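Long-range contacts in lipid II:glycine glycyltransferase (Staphylococcus aureus, PDB 6SNR), which probably adds the first glycine of the pentaglycine bridge of peptidoglycan to lipid II, using glycyl-tRNA as donor: residues Ala40-Val45 with Val54-Phe59; Met4-Gln9 with Gly49-Val54; Cys70-Gly75 with Tyr103-Asp108; Gly21-Leu26 with Leu308-Gly313. All coordinates share one frame; numbering follows the deposited sequence.

Contact 1 of 4, residues Ala40-Val45 with Val54-Phe59; sequences ARRIAV and VAQLLF
I43 meets A55 and L57 in the apolar centre. Its side chain crosses that of L57 at about a right angle, CG1 of I43 lying 4.0 Å from CD1 of L57. A chi1 of 55° sets CG1 of I43 between the backbone N and the carbonyl carbon, and it reaches CB of A55 at 3.7 Å. The other face of the sheet has smaller pairs: A40 CB touches L58 CD2 at 3.7 Å, and A44 CB touches V54 CG1 at 3.9 Å.

The strand segments run antiparallel, at 158°. R41 and L57 form a hydrogen-bonded pair, with R41 N to L57 O at 2.9 Å and L57 N to R41 O at 2.8 Å; I43 and A55 are joined by two bonds likewise. Between them, R42 CA makes a CH...O contact of 3.4 Å with A55 O. Farther out, the guanidinium of R42 leaves the strand pair and donates through NH2 to N8 OD1 and I6 O.

This hairpin of strands 39-47 and 50-61 is sandwiched: I43 rests on L89 and I96 of helix 83-99, R42, V54 and Q56 meet helices 8-17 and 27-33, and strand 68-78 flanks V54-F59.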
loop_
_atom_site.group_PDB
_atom_site.type_symbol
_atom_site.label_atom_id
_atom_site.label_comp_id
_atom_site.label_asym_id
_atom_site.label_seq_id
_atom_site.Cartn_x
_atom_site.Cartn_y
_atom_site.Cartn_z
ATOM N N ALA A 40 -13.373 19.301 -7.552
ATOM C CA ALA A 40 -14.234 18.164 -7.514
ATOM C C ALA A 40 -15.723 18.459 -7.566
ATOM O O ALA A 40 -16.199 19.500 -7.029
ATOM C CB ALA A 40 -13.927 17.294 -6.275
ATOM N N ARG A 41 -16.444 17.502 -8.121
ATOM C CA ARG A 41 -17.907 17.477 -8.114
ATOM C C ARG A 41 -18.332 16.062 -7.913
ATOM O O ARG A 41 -17.609 15.145 -8.286
ATOM C CB ARG A 41 -18.448 18.020 -9.433
ATOM C CG ARG A 41 -18.197 19.511 -9.607
ATOM C CD ARG A 41 -19.049 20.410 -8.688
ATOM N NE ARG A 41 -20.430 20.129 -8.922
ATOM C CZ ARG A 41 -21.140 20.639 -9.937
ATOM N NH1 ARG A 41 -20.617 21.537 -10.768
ATOM N NH2 ARG A 41 -22.391 20.260 -10.100
ATOM N N ARG A 42 -19.484 15.844 -7.294
ATOM C CA ARG A 42 -20.041 14.518 -7.093
ATOM C C ARG A 42 -21.390 14.356 -7.770
ATOM O O ARG A 42 -22.148 15.334 -7.940
ATOM C CB ARG A 42 -20.157 14.165 -5.573
ATOM C CG ARG A 42 -18.816 13.970 -4.868
ATOM C CD ARG A 42 -19.034 13.239 -3.555
ATOM N NE ARG A 42 -19.607 14.165 -2.527
ATOM C CZ ARG A 42 -20.875 14.135 -2.103
ATOM N NH1 ARG A 42 -21.775 13.326 -2.637
ATOM N NH2 ARG A 42 -21.272 15.001 -1.156
ATOM N N ILE A 43 -21.703 13.114 -8.091
ATOM C CA ILE A 43 -23.014 12.652 -8.595
ATOM C C ILE A 43 -23.398 11.393 -7.829
ATOM O O ILE A 43 -22.552 10.631 -7.357
ATOM C CB ILE A 43 -23.054 12.373 -10.110
ATOM C CG1 ILE A 43 -21.967 11.359 -10.568
ATOM C CG2 ILE A 43 -22.819 13.674 -10.865
ATOM C CD1 ILE A 43 -21.967 10.986 -12.062
ATOM N N ALA A 44 -24.703 11.161 -7.704
ATOM C CA ALA A 44 -25.260 9.951 -7.108
ATOM C C ALA A 44 -26.577 9.690 -7.773
ATOM O O ALA A 44 -27.286 10.626 -8.112
ATOM C CB ALA A 44 -25.395 10.057 -5.596
ATOM N N VAL A 45 -26.870 8.426 -8.009
ATOM C CA VAL A 45 -28.152 7.978 -8.580
ATOM C C VAL A 45 -28.703 6.775 -7.785
ATOM O O VAL A 45 -27.967 6.018 -7.131
ATOM C CB VAL A 45 -27.980 7.591 -10.062
ATOM C CG1 VAL A 45 -27.438 8.733 -10.909
ATOM C CG2 VAL A 45 -27.119 6.346 -10.188
ATOM N N VAL A 54 -22.390 5.990 -7.451
ATOM C CA VAL A 54 -21.865 7.315 -7.239
ATOM C C VAL A 54 -20.634 7.527 -8.066
ATOM O O VAL A 54 -20.081 6.556 -8.636
ATOM C CB VAL A 54 -21.488 7.557 -5.757
ATOM C CG1 VAL A 54 -22.688 7.282 -4.871
ATOM C CG2 VAL A 54 -20.315 6.655 -5.348
ATOM N N ALA A 55 -20.222 8.764 -8.153
ATOM C CA ALA A 55 -18.955 9.094 -8.789
ATOM C C ALA A 55 -18.477 10.450 -8.322
ATOM O O ALA A 55 -19.263 11.374 -8.088
ATOM C CB ALA A 55 -19.086 9.018 -10.312
ATOM N N GLN A 56 -17.179 10.558 -8.129
ATOM C CA GLN A 56 -16.501 11.768 -7.855
ATOM C C GLN A 56 -15.693 12.176 -9.097
ATOM O O GLN A 56 -14.854 11.432 -9.592
ATOM C CB GLN A 56 -15.543 11.564 -6.686
ATOM C CG GLN A 56 -14.807 12.778 -6.326
ATOM C CD GLN A 56 -14.135 12.621 -5.002
ATOM O OE1 GLN A 56 -13.094 11.950 -4.886
ATOM N NE2 GLN A 56 -14.735 13.195 -4.001
ATOM N N LEU A 57 -16.018 13.331 -9.628
ATOM C CA LEU A 57 -15.419 13.892 -10.853
ATOM C C LEU A 57 -14.389 14.892 -10.487
ATOM O O LEU A 57 -14.650 15.822 -9.684
ATOM C CB LEU A 57 -16.537 14.595 -11.698
ATOM C CG LEU A 57 -17.588 13.765 -12.420
ATOM C CD1 LEU A 57 -18.330 12.735 -11.623
ATOM C CD2 LEU A 57 -18.580 14.745 -13.081
ATOM N N LEU A 58 -13.181 14.780 -11.037
ATOM C CA LEU A 58 -12.158 15.749 -10.834
ATOM C C LEU A 58 -11.966 16.486 -12.142
ATOM O O LEU A 58 -11.788 15.881 -13.197
ATOM C CB LEU A 58 -10.818 15.111 -10.425
ATOM C CG LEU A 58 -10.881 14.449 -9.040
ATOM C CD1 LEU A 58 -9.585 13.678 -8.728
ATOM C CD2 LEU A 58 -11.117 15.497 -7.984
ATOM N N PHE A 59 -11.933 17.797 -12.043
ATOM C CA PHE A 59 -11.651 18.672 -13.202
ATOM C C PHE A 59 -10.357 19.438 -13.093
ATOM O O PHE A 59 -10.001 19.948 -12.010
ATOM C CB PHE A 59 -12.820 19.723 -13.328
ATOM C CG PHE A 59 -14.110 19.129 -13.719
ATOM C CD1 PHE A 59 -14.495 19.005 -15.027
ATOM C CD2 PHE A 59 -15.031 18.712 -12.766
ATOM C CE1 PHE A 59 -15.696 18.446 -15.377
ATOM C CE2 PHE A 59 -16.216 18.141 -13.114
ATOM C CZ PHE A 59 -16.589 17.995 -14.427
#

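Contact 2 of 4, residues Met4-Gln9 with Gly49-Val54; sequences MHITNQ and GEVQGV
M4 and V51 meet at a slant, the thioether end of the methionine lying against one methyl of the valine. CE of M4 is 3.8 Å from CG2 of V51. The bend at chi3, 63°, is what turns CE out of the otherwise extended chain and also brings it within 3.9 Å of G49 O, while SD of M4 passes 4.1 Å from V51 CA.

I6 approaches the same valine from a second direction, again obliquely, with its CG2 placed 3.9 Å from V51 CG2. That single methyl is therefore shared by M4 and I6. The longer branch of I6 goes elsewhere: with chi1 at 71°, CG1 sits between the backbone N and the carbonyl carbon, and CD1 beyond it reaches V54 CG1 at 3.9 Å. I6 and V54 cross at about a right angle.

The meeting surfaces are essentially apolar, and F14 of helix 8-17 packs on both V51 and V54. Polar bonds lie around them, as in the backbone pairing of M4 with A44.

T7, the N-cap of helix 8-17, forms a capping box with E10, and Q52 and G53 make a classic beta bulge facing V45. The contact itself is the chain leading into helix 8-17 laying M4 and I6 against V51 and V54 of hairpin strand 50-61, with no hydrogen bond between them.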
loop_
_atom_site.group_PDB
_atom_site.type_symbol
_atom_site.label_atom_id
_atom_site.label_comp_id
_atom_site.label_asym_id
_atom_site.label_seq_id
_atom_site.Cartn_x
_atom_site.Cartn_y
_atom_site.Cartn_z
ATOM N N MET A 4 -29.600 12.006 -6.996
ATOM C CA MET A 4 -29.713 12.156 -5.546
ATOM C C MET A 4 -28.619 13.044 -5.001
ATOM O O MET A 4 -27.500 13.063 -5.526
ATOM C CB MET A 4 -29.608 10.796 -4.871
ATOM C CG MET A 4 -30.694 9.812 -5.252
ATOM S SD MET A 4 -30.525 8.158 -4.586
ATOM C CE MET A 4 -30.626 8.422 -2.819
ATOM N N HIS A 5 -28.930 13.740 -3.917
ATOM C CA HIS A 5 -27.985 14.487 -3.145
ATOM C C HIS A 5 -27.697 13.684 -1.886
ATOM O O HIS A 5 -28.615 13.380 -1.080
ATOM C CB HIS A 5 -28.551 15.866 -2.758
ATOM C CG HIS A 5 -27.742 16.608 -1.736
ATOM N ND1 HIS A 5 -28.314 17.511 -0.846
ATOM C CD2 HIS A 5 -26.419 16.563 -1.421
ATOM C CE1 HIS A 5 -27.373 18.005 -0.063
ATOM N NE2 HIS A 5 -26.217 17.429 -0.378
ATOM N N ILE A 6 -26.428 13.301 -1.762
ATOM C CA ILE A 6 -25.909 12.614 -0.564
ATOM C C ILE A 6 -24.727 13.370 0.002
ATOM O O ILE A 6 -24.019 14.112 -0.709
ATOM C CB ILE A 6 -25.617 11.136 -0.820
ATOM C CG1 ILE A 6 -24.384 10.913 -1.717
ATOM C CG2 ILE A 6 -26.831 10.524 -1.452
ATOM C CD1 ILE A 6 -24.124 9.450 -1.984
ATOM N N THR A 7 -24.490 13.220 1.318
ATOM C CA THR A 7 -23.451 13.944 1.958
ATOM C C THR A 7 -22.089 13.346 1.611
ATOM O O THR A 7 -22.036 12.233 1.078
ATOM C CB THR A 7 -23.566 13.909 3.507
ATOM O OG1 THR A 7 -23.380 12.575 3.971
ATOM C CG2 THR A 7 -24.949 14.446 3.948
ATOM N N ASN A 8 -21.031 14.061 1.928
ATOM C CA ASN A 8 -19.647 13.473 1.770
ATOM C C ASN A 8 -19.491 12.123 2.499
ATOM O O ASN A 8 -18.942 11.142 1.948
ATOM C CB ASN A 8 -18.564 14.446 2.240
ATOM C CG ASN A 8 -18.337 15.630 1.293
ATOM O OD1 ASN A 8 -19.095 15.901 0.380
ATOM N ND2 ASN A 8 -17.267 16.353 1.543
ATOM N N GLN A 9 -19.970 12.064 3.753
ATOM C CA GLN A 9 -19.865 10.826 4.516
ATOM C C GLN A 9 -20.681 9.690 3.911
ATOM O O GLN A 9 -20.260 8.567 3.896
ATOM C CB GLN A 9 -20.278 11.061 5.971
ATOM C CG GLN A 9 -19.292 11.872 6.731
ATOM C CD GLN A 9 -19.547 13.318 6.616
ATOM O OE1 GLN A 9 -20.422 13.774 5.846
ATOM N NE2 GLN A 9 -18.819 14.084 7.425
ATOM N N GLY A 49 -35.014 5.868 -2.493
ATOM C CA GLY A 49 -34.152 6.359 -1.399
ATOM C C GLY A 49 -32.850 5.584 -1.193
ATOM O O GLY A 49 -32.092 5.855 -0.258
ATOM N N GLU A 50 -32.613 4.592 -2.043
ATOM C CA GLU A 50 -31.429 3.742 -1.936
ATOM C C GLU A 50 -30.477 4.103 -3.072
ATOM O O GLU A 50 -30.843 3.944 -4.239
ATOM C CB GLU A 50 -31.857 2.283 -2.075
ATOM C CG GLU A 50 -30.758 1.238 -1.932
ATOM C CD GLU A 50 -31.306 -0.172 -2.126
ATOM O OE1 GLU A 50 -32.381 -0.471 -1.552
ATOM O OE2 GLU A 50 -30.680 -0.973 -2.863
ATOM N N VAL A 51 -29.262 4.525 -2.730
ATOM C CA VAL A 51 -28.240 4.817 -3.754
ATOM C C VAL A 51 -27.838 3.524 -4.499
ATOM O O VAL A 51 -27.620 2.474 -3.863
ATOM C CB VAL A 51 -26.987 5.424 -3.087
ATOM C CG1 VAL A 51 -25.843 5.651 -4.108
ATOM C CG2 VAL A 51 -27.313 6.720 -2.344
ATOM N N GLN A 52 -27.719 3.590 -5.825
ATOM C CA GLN A 52 -27.252 2.447 -6.651
ATOM C C GLN A 52 -25.890 2.730 -7.315
ATOM O O GLN A 52 -25.228 1.792 -7.787
ATOM C CB GLN A 52 -28.290 2.024 -7.702
ATOM C CG GLN A 52 -29.562 1.409 -7.118
ATOM C CD GLN A 52 -30.488 0.887 -8.202
ATOM O OE1 GLN A 52 -30.054 0.550 -9.312
ATOM N NE2 GLN A 52 -31.780 0.819 -7.893
ATOM N N GLY A 53 -25.455 3.987 -7.346
ATOM C CA GLY A 53 -24.089 4.305 -7.866
ATOM C C GLY A 53 -23.699 5.729 -7.549
ATOM O O GLY A 53 -24.567 6.599 -7.417
ATOM N N VAL A 54 -22.390 5.990 -7.451
ATOM C CA VAL A 54 -21.865 7.315 -7.239
ATOM C C VAL A 54 -20.634 7.527 -8.066
ATOM O O VAL A 54 -20.081 6.556 -8.636
ATOM C CB VAL A 54 -21.488 7.557 -5.757
ATOM C CG1 VAL A 54 -22.688 7.282 -4.871
ATOM C CG2 VAL A 54 -20.315 6.655 -5.348
#

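Contact 3 of 4, residues Cys70-Gly75 with Tyr103-Asp108; sequences CYISRG and YAIKID
Y71 and D108 are joined by a short bond from Y71 OH to D108 OD2, 2.6 Å long, which uses the syn lone pair of that oxygen. The ring and carboxylate planes stand 60° apart, with OD2 at the ring's edge and in its plane. Q143 NE2 is a second partner of the same hydroxyl.

The other carboxylate oxygen, OD1 of D108, accepts from R74 N at 2.7 Å, the donor coming from above the carboxylate plane. A chi1 of 53° sets CG of D108 between the backbone N and the carbonyl carbon; each carboxylate oxygen has its own donor, OD2 the Y71 hydroxyl and OD1 R74 N. R74 also reaches back with its side chain: NH1 donates to D108 O at 2.9 Å, the acceptor lying only 3° out of the guanidinium plane, while NH2 is taken by P144 O. D108 N has only a weak bond to G75 O across these segments.

Along the strands the donors are met in parallel fashion. C70 N bonds to A104 O at 3.2 Å, K106 N to C70 O at 2.9 Å, and I72 N to K106 O at 2.9 Å. The methylenes of K106 lie against Y71, CD to CD1 at 3.9 Å, and the ammonium of this buried lysine makes salt bridges with D389, E387 and E401, acids likely to stabilise its charge.

On the other face, I72 lies side by side with I105 and I107. The two strands are neighbours in a beta-alpha-beta crossover through helix 83-99, and a type II turn, I72 to G75, breaks strand 68-78 beside D108.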
loop_
_atom_site.group_PDB
_atom_site.type_symbol
_atom_site.label_atom_id
_atom_site.label_comp_id
_atom_site.label_asym_id
_atom_site.label_seq_id
_atom_site.Cartn_x
_atom_site.Cartn_y
_atom_site.Cartn_z
ATOM N N CYS A 70 -12.374 16.126 -17.528
ATOM C CA CYS A 70 -13.170 15.486 -16.464
ATOM C C CYS A 70 -12.605 14.103 -16.220
ATOM O O CYS A 70 -12.730 13.204 -17.061
ATOM C CB CYS A 70 -14.654 15.390 -16.849
ATOM S SG CYS A 70 -15.691 14.604 -15.594
ATOM N N TYR A 71 -11.986 13.890 -15.052
ATOM C CA TYR A 71 -11.392 12.598 -14.763
ATOM C C TYR A 71 -12.063 11.983 -13.534
ATOM O O TYR A 71 -11.994 12.570 -12.431
ATOM C CB TYR A 71 -9.893 12.760 -14.560
ATOM C CG TYR A 71 -9.120 11.492 -14.220
ATOM C CD1 TYR A 71 -9.496 10.241 -14.707
ATOM C CD2 TYR A 71 -8.058 11.566 -13.314
ATOM C CE1 TYR A 71 -8.812 9.075 -14.341
ATOM C CE2 TYR A 71 -7.360 10.406 -12.946
ATOM C CZ TYR A 71 -7.731 9.184 -13.485
ATOM O OH TYR A 71 -7.044 8.039 -13.065
ATOM N N ILE A 72 -12.704 10.861 -13.749
ATOM C CA ILE A 72 -13.420 10.091 -12.707
ATOM C C ILE A 72 -12.476 8.978 -12.289
ATOM O O ILE A 72 -12.584 7.843 -12.757
ATOM C CB ILE A 72 -14.785 9.550 -13.162
ATOM C CG1 ILE A 72 -15.637 10.685 -13.782
ATOM C CG2 ILE A 72 -15.530 8.869 -12.001
ATOM C CD1 ILE A 72 -17.041 10.321 -14.188
ATOM N N SER A 73 -11.544 9.326 -11.405
ATOM C CA SER A 73 -10.368 8.423 -11.113
ATOM C C SER A 73 -10.815 7.222 -10.282
ATOM O O SER A 73 -11.279 7.349 -9.120
ATOM C CB SER A 73 -9.252 9.201 -10.378
ATOM O OG SER A 73 -9.712 9.877 -9.183
ATOM N N ARG A 74 -10.712 6.023 -10.879
ATOM C CA ARG A 74 -11.229 4.775 -10.315
ATOM C C ARG A 74 -12.757 4.761 -10.045
ATOM O O ARG A 74 -13.256 3.980 -9.264
ATOM C CB ARG A 74 -10.428 4.362 -9.068
ATOM C CG ARG A 74 -8.971 3.996 -9.389
ATOM C CD ARG A 74 -8.921 2.613 -9.919
ATOM N NE ARG A 74 -7.546 2.116 -10.117
ATOM C CZ ARG A 74 -7.040 1.674 -11.268
ATOM N NH1 ARG A 74 -7.748 1.704 -12.391
ATOM N NH2 ARG A 74 -5.783 1.161 -11.234
ATOM N N GLY A 75 -13.488 5.594 -10.786
ATOM C CA GLY A 75 -14.949 5.489 -10.903
ATOM C C GLY A 75 -15.340 5.133 -12.316
ATOM O O GLY A 75 -14.452 4.823 -13.134
ATOM N N TYR A 103 -13.303 18.432 -22.469
ATOM C CA TYR A 103 -13.165 17.826 -23.808
ATOM C C TYR A 103 -13.515 16.337 -23.803
ATOM O O TYR A 103 -13.739 15.741 -24.868
ATOM C CB TYR A 103 -11.761 18.080 -24.381
ATOM C CG TYR A 103 -10.663 17.309 -23.712
ATOM C CD1 TYR A 103 -10.406 15.987 -24.069
ATOM C CD2 TYR A 103 -9.880 17.893 -22.739
ATOM C CE1 TYR A 103 -9.357 15.290 -23.455
ATOM C CE2 TYR A 103 -8.838 17.200 -22.123
ATOM C CZ TYR A 103 -8.608 15.909 -22.472
ATOM O OH TYR A 103 -7.563 15.222 -21.869
ATOM N N ALA A 104 -13.584 15.714 -22.607
ATOM C CA ALA A 104 -13.933 14.301 -22.438
ATOM C C ALA A 104 -14.178 13.993 -20.945
ATOM O O ALA A 104 -13.724 14.779 -20.106
ATOM C CB ALA A 104 -12.773 13.414 -22.928
ATOM N N ILE A 105 -14.829 12.865 -20.740
ATOM C CA ILE A 105 -15.044 12.231 -19.430
ATOM C C ILE A 105 -14.256 10.920 -19.475
ATOM O O ILE A 105 -14.563 10.015 -20.236
ATOM C CB ILE A 105 -16.515 11.898 -19.175
ATOM C CG1 ILE A 105 -17.342 13.187 -19.105
ATOM C CG2 ILE A 105 -16.677 11.071 -17.887
ATOM C CD1 ILE A 105 -18.807 12.919 -19.294
ATOM N N LYS A 106 -13.257 10.849 -18.608
ATOM C CA LYS A 106 -12.314 9.720 -18.582
ATOM C C LYS A 106 -12.600 8.886 -17.342
ATOM O O LYS A 106 -12.586 9.438 -16.216
ATOM C CB LYS A 106 -10.886 10.255 -18.534
ATOM C CG LYS A 106 -9.782 9.150 -18.447
ATOM C CD LYS A 106 -8.420 9.755 -18.420
ATOM C CE LYS A 106 -8.080 10.506 -19.686
ATOM N NZ LYS A 106 -8.059 9.646 -20.907
ATOM N N ILE A 107 -12.753 7.567 -17.532
ATOM C CA ILE A 107 -12.981 6.689 -16.374
ATOM C C ILE A 107 -12.012 5.493 -16.418
ATOM O O ILE A 107 -11.426 5.185 -17.469
ATOM C CB ILE A 107 -14.406 6.151 -16.314
ATOM C CG1 ILE A 107 -14.658 5.140 -17.462
ATOM C CG2 ILE A 107 -15.470 7.261 -16.356
ATOM C CD1 ILE A 107 -15.964 4.435 -17.386
ATOM N N ASP A 108 -11.818 4.860 -15.254
ATOM C CA ASP A 108 -10.829 3.772 -15.125
ATOM C C ASP A 108 -11.156 2.906 -13.887
ATOM O O ASP A 108 -10.341 2.813 -12.953
ATOM C CB ASP A 108 -9.351 4.263 -15.168
ATOM C CG ASP A 108 -8.998 5.360 -14.203
ATOM O OD1 ASP A 108 -9.872 5.880 -13.473
ATOM O OD2 ASP A 108 -7.857 5.806 -14.173
#

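Contact 4 of 4, residues Gly21-Leu26 with Leu308-Gly313; sequences GDLLQL and LLMFAG
D22 and L23, whose backbone presses on A312, share one polar partner: the hydroxyl of Y317, on the strand after L308-A312, is hydrogen-bonded to both D22 OD1 and L23 N. The same carboxylate works inward through its second oxygen. L24 N donates to D22 OD2 at 3.0 Å with an N-H...O angle of 171°, meeting the oxygen on its anti side and 32° out of the carboxylate plane; because D22 OD2 accepts from the N two residues on, this is an Asx turn. Backbone bonds from Q25 N to D22 O and from L26 N to L23 O complete the short 3-10 turn.

Against this turn the strand offers mainly carbon. CB of A312 lies 3.3 Å from L23 N and 3.7 Å from D22 C, so the closest approach of the methyl group is to backbone. L23 spreads its two methyls: chi1 of 176° puts CG anti to the backbone N; from there CD2 lies 3.9 Å from M310 CB, while CD1 comes within 3.8 Å of F311 O. L26 arrives from the far end of the turn, its CD1 at 4.1 Å from A312 CB.

No hydrogen bond passes directly between the two segments. Directional bonds instead come from the neighbouring strand 315-323, through Y317 and through K315 NZ to G21 O, and M310 is itself backbone-bonded to Y317. The chemistry implies a division of labour: the polar bonds to strand 315-323 are consistent with fixing the position of the loop, while the contact itself, in the buried seam with strand 302-312, is apolar.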
loop_
_atom_site.group_PDB
_atom_site.type_symbol
_atom_site.label_atom_id
_atom_site.label_comp_id
_atom_site.label_asym_id
_atom_site.label_seq_id
_atom_site.Cartn_x
_atom_site.Cartn_y
_atom_site.Cartn_z
ATOM N N GLY A 21 -15.653 0.174 -5.337
ATOM C CA GLY A 21 -15.077 1.308 -4.664
ATOM C C GLY A 21 -13.563 1.338 -4.687
ATOM O O GLY A 21 -12.916 0.346 -5.055
ATOM N N ASP A 22 -12.998 2.492 -4.358
ATOM C CA ASP A 22 -11.539 2.673 -4.412
ATOM C C ASP A 22 -11.199 3.908 -3.634
ATOM O O ASP A 22 -12.009 4.881 -3.568
ATOM C CB ASP A 22 -11.011 2.792 -5.859
ATOM C CG ASP A 22 -9.500 2.656 -5.937
ATOM O OD1 ASP A 22 -9.054 1.469 -5.820
ATOM O OD2 ASP A 22 -8.774 3.660 -6.020
ATOM N N LEU A 23 -9.980 3.932 -3.106
ATOM C CA LEU A 23 -9.381 5.115 -2.496
ATOM C C LEU A 23 -9.556 6.405 -3.364
ATOM O O LEU A 23 -9.821 7.500 -2.833
ATOM C CB LEU A 23 -7.891 4.861 -2.264
ATOM C CG LEU A 23 -7.034 5.963 -1.725
ATOM C CD1 LEU A 23 -7.473 6.293 -0.302
ATOM C CD2 LEU A 23 -5.532 5.623 -1.817
ATOM N N LEU A 24 -9.372 6.293 -4.683
ATOM C CA LEU A 24 -9.334 7.469 -5.536
ATOM C C LEU A 24 -10.730 8.084 -5.780
ATOM O O LEU A 24 -10.794 9.140 -6.399
ATOM C CB LEU A 24 -8.620 7.133 -6.866
ATOM C CG LEU A 24 -7.195 6.612 -6.817
ATOM C CD1 LEU A 24 -6.461 6.752 -8.167
ATOM C CD2 LEU A 24 -6.335 6.966 -5.631
ATOM N N GLN A 25 -11.792 7.452 -5.242
ATOM C CA GLN A 25 -13.151 7.989 -5.262
ATOM C C GLN A 25 -13.609 8.582 -3.922
ATOM O O GLN A 25 -14.769 9.021 -3.812
ATOM C CB GLN A 25 -14.141 6.988 -5.784
ATOM C CG GLN A 25 -13.999 6.718 -7.288
ATOM C CD GLN A 25 -14.514 7.920 -8.080
ATOM O OE1 GLN A 25 -13.753 8.747 -8.691
ATOM N NE2 GLN A 25 -15.763 8.055 -8.007
ATOM N N LEU A 26 -12.742 8.568 -2.925
ATOM C CA LEU A 26 -13.096 9.156 -1.604
ATOM C C LEU A 26 -12.996 10.664 -1.619
ATOM O O LEU A 26 -12.096 11.257 -2.226
ATOM C CB LEU A 26 -12.192 8.594 -0.476
ATOM C CG LEU A 26 -12.276 7.083 -0.253
ATOM C CD1 LEU A 26 -11.330 6.699 0.889
ATOM C CD2 LEU A 26 -13.699 6.675 0.079
ATOM N N LEU A 308 3.775 4.379 4.043
ATOM C CA LEU A 308 2.412 4.870 4.149
ATOM C C LEU A 308 1.409 3.829 3.653
ATOM O O LEU A 308 1.573 3.303 2.546
ATOM C CB LEU A 308 2.320 6.146 3.339
ATOM C CG LEU A 308 2.943 7.424 3.905
ATOM C CD1 LEU A 308 2.976 8.539 2.847
ATOM C CD2 LEU A 308 2.193 7.897 5.127
ATOM N N LEU A 309 0.384 3.547 4.472
ATOM C CA LEU A 309 -0.637 2.529 4.252
ATOM C C LEU A 309 -1.985 3.244 4.208
ATOM O O LEU A 309 -2.307 3.994 5.116
ATOM C CB LEU A 309 -0.667 1.534 5.410
ATOM C CG LEU A 309 -1.655 0.391 5.381
ATOM C CD1 LEU A 309 -1.340 -0.532 4.221
ATOM C CD2 LEU A 309 -1.696 -0.368 6.719
ATOM N N MET A 310 -2.721 3.080 3.106
ATOM C CA MET A 310 -4.043 3.726 2.937
ATOM C C MET A 310 -5.144 2.730 2.965
ATOM O O MET A 310 -4.927 1.534 2.751
ATOM C CB MET A 310 -4.114 4.448 1.566
ATOM C CG MET A 310 -2.921 5.250 1.177
ATOM S SD MET A 310 -2.338 6.418 2.401
ATOM C CE MET A 310 -0.787 5.722 2.763
ATOM N N PHE A 311 -6.397 3.174 3.166
ATOM C CA PHE A 311 -7.540 2.286 3.183
ATOM C C PHE A 311 -8.741 2.889 2.455
ATOM O O PHE A 311 -8.940 4.125 2.478
ATOM C CB PHE A 311 -8.063 2.027 4.589
ATOM C CG PHE A 311 -7.088 1.261 5.460
ATOM C CD1 PHE A 311 -6.125 1.916 6.199
ATOM C CD2 PHE A 311 -7.163 -0.091 5.489
ATOM C CE1 PHE A 311 -5.215 1.181 7.002
ATOM C CE2 PHE A 311 -6.288 -0.826 6.268
ATOM C CZ PHE A 311 -5.309 -0.194 7.012
ATOM N N ALA A 312 -9.531 2.004 1.905
ATOM C CA ALA A 312 -10.873 2.311 1.390
ATOM C C ALA A 312 -11.756 1.126 1.630
ATOM O O ALA A 312 -11.885 0.242 0.797
ATOM C CB ALA A 312 -10.820 2.709 -0.107
ATOM N N GLY A 313 -12.353 1.032 2.834
ATOM C CA GLY A 313 -13.138 -0.124 3.147
ATOM C C GLY A 313 -12.288 -1.365 3.285
ATOM O O GLY A 313 -11.253 -1.328 3.990
#

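In the fold
Contacts 1 and 3 pair strands of one mixed sheet, and contact 2 packs the N-terminal segment on a strand of it; contacts 1 and 2 share V54 on strand 50-61. Contact 1 is a buried antiparallel strand pair; contact 3, about 10 Å from it between centres, is a wholly buried parallel pair with a polar network at its end, and L58 and Y71 link the two through the backbone. Contact 2, only partly buried, relies on apolar touches without hydrogen bonds. Contact 4, also buried and lacking direct bonds, joins the loop before helix 27-33 to the second sheet; it lies nearest the chain's centre and reaches contact 3 through S73 and L24.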